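Acetyltransferase (PDB 6AO7) transfers the acetyl group of acetyl-CoA, as a GNAT-family enzyme, to an acceptor that is probably an amine. Local coordinates at the interface of chains A and B. Sequence-based numbering; all coordinates share one arbitrary frame. Chains: chain A/B, Acetyltransferase.

The interface of chains A and B. Residues chain A 116, 119, 123, 129, 156; chain B 116, 119, 123, 129, 156.
Leucine, isoleucine and threonine side chains from the two subunits meet in a two-fold symmetric, largely apolar homodimer patch, part of the dimeric interface that joins chains A and B. On the axis, A:Leu119 faces its own copy: the CD1 methyl groups of A:Leu119 and B:Leu119 lie 3.9 Å apart, and the side chains cross at about a right angle. Chi1 of -68° turns CG away from the carbonyl carbon and beside the backbone N, and the extended second torsion carries CD1 out to the twin. A branched, uncharged leucine suits a spot where a residue must pack against itself.

Flanking this pair, the delta-methyl CD1 of A:Ile129 presses on CD1 of B:Ile156 at 3.5 Å, slightly tighter than usual van der Waals spacing, and the symmetry mate repeats the contact. Extended chi2 torsions point both CD1 methyl groups across the gap, where they meet end to end, the side chains again nearly perpendicular. Beta-branching favours isoleucine in strands, while its long arm still spans the gap between subunits.

Where the helices approach each other, A:Thr116 brings its CB to 3.6 Å from the backbone O of B:Thr116, with CG2 also nearby. The small threonine side chain presumably lets the two helix starts come close.

A:Gln123 hardly touches the partner. Its amide NE2 instead hydrogen-bonds to the backbone O of A:Leu119, one turn earlier in the same helix, at 3.0 Å. The acceptor lies nearly in the glutamine amide plane, but the NH2 nitrogen sits well above the carbonyl plane, 60° out of it. Glutamine's long, flexible arm and amide N-H let it turn back to this main-chain carbonyl while its chain borders the apolar patch.

In each subunit, Thr116, Leu119 and Gln123 belong to helix 116-124, Ile129 to strand 128-133 and Ile156 to the C-terminal strand 155-161, all within the acetyltransferase fold.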
# COMPACT_ATOMS: atom_id res chain seq x y z
N THR A 116 2.98 1.01 4.99
CA THR A 116 3.30 1.35 3.61
C THR A 116 4.76 1.07 3.28
O THR A 116 5.07 0.70 2.15
CB THR A 116 2.92 2.81 3.32
OG1 THR A 116 3.66 3.71 4.16
CG2 THR A 116 1.44 3.02 3.56
N LEU A 119 4.81 -2.57 2.43
CA LEU A 119 4.24 -2.82 1.11
C LEU A 119 5.28 -2.64 0.00
O LEU A 119 5.27 -3.37 -0.99
CB LEU A 119 3.04 -1.91 0.87
CG LEU A 119 1.80 -2.18 1.73
CD1 LEU A 119 0.77 -1.13 1.45
CD2 LEU A 119 1.28 -3.57 1.43
N GLN A 123 6.86 -6.11 -2.28
CA GLN A 123 6.75 -6.01 -3.73
C GLN A 123 8.12 -6.04 -4.40
O GLN A 123 8.27 -6.61 -5.48
CB GLN A 123 6.00 -4.75 -4.13
CG GLN A 123 4.55 -4.80 -3.70
CD GLN A 123 3.81 -3.61 -4.25
OE1 GLN A 123 3.48 -3.58 -5.43
NE2 GLN A 123 3.58 -2.62 -3.41
N ILE A 129 0.18 -7.22 -4.79
CA ILE A 129 -0.97 -6.99 -3.92
C ILE A 129 -2.19 -7.68 -4.52
O ILE A 129 -2.51 -7.49 -5.70
CB ILE A 129 -1.20 -5.49 -3.72
CG1 ILE A 129 0.03 -4.85 -3.08
CG2 ILE A 129 -2.44 -5.25 -2.89
CD1 ILE A 129 -0.12 -3.36 -2.88
N ILE A 156 -3.71 -6.16 4.21
CA ILE A 156 -3.39 -6.22 2.79
C ILE A 156 -2.66 -7.52 2.52
O ILE A 156 -1.60 -7.77 3.10
CB ILE A 156 -2.53 -5.02 2.36
CG1 ILE A 156 -3.23 -3.72 2.76
CG2 ILE A 156 -2.25 -5.09 0.87
CD1 ILE A 156 -2.34 -2.53 2.56
N THR B 116 3.58 3.76 -2.81
CA THR B 116 3.39 3.52 -1.39
C THR B 116 3.33 4.81 -0.59
O THR B 116 2.60 4.88 0.41
CB THR B 116 4.48 2.57 -0.85
OG1 THR B 116 5.79 3.16 -1.01
CG2 THR B 116 4.43 1.25 -1.60
N LEU B 119 -0.24 5.90 -0.90
CA LEU B 119 -1.12 5.09 -0.07
C LEU B 119 -1.18 5.62 1.36
O LEU B 119 -2.24 5.58 2.00
CB LEU B 119 -0.68 3.63 -0.08
CG LEU B 119 -0.84 2.88 -1.41
CD1 LEU B 119 -0.24 1.51 -1.27
CD2 LEU B 119 -2.31 2.82 -1.77
N GLN B 123 -4.84 7.58 2.95
CA GLN B 123 -5.36 7.02 4.20
C GLN B 123 -5.35 8.05 5.32
O GLN B 123 -6.27 8.07 6.15
CB GLN B 123 -4.57 5.78 4.60
CG GLN B 123 -4.76 4.65 3.63
CD GLN B 123 -4.09 3.41 4.15
OE1 GLN B 123 -4.62 2.75 5.04
NE2 GLN B 123 -2.92 3.09 3.62
N ILE B 129 -8.31 1.31 2.08
CA ILE B 129 -8.00 0.46 0.93
C ILE B 129 -9.13 -0.55 0.75
O ILE B 129 -9.51 -1.25 1.69
CB ILE B 129 -6.64 -0.21 1.11
CG1 ILE B 129 -5.54 0.84 1.24
CG2 ILE B 129 -6.37 -1.16 -0.04
CD1 ILE B 129 -4.17 0.24 1.45
N ILE B 156 -4.57 0.14 -6.97
CA ILE B 156 -5.12 0.03 -5.63
C ILE B 156 -6.23 1.06 -5.48
O ILE B 156 -5.98 2.26 -5.63
CB ILE B 156 -4.05 0.23 -4.55
CG1 ILE B 156 -2.89 -0.72 -4.79
CG2 ILE B 156 -4.66 0.07 -3.17
CD1 ILE B 156 -1.71 -0.42 -3.91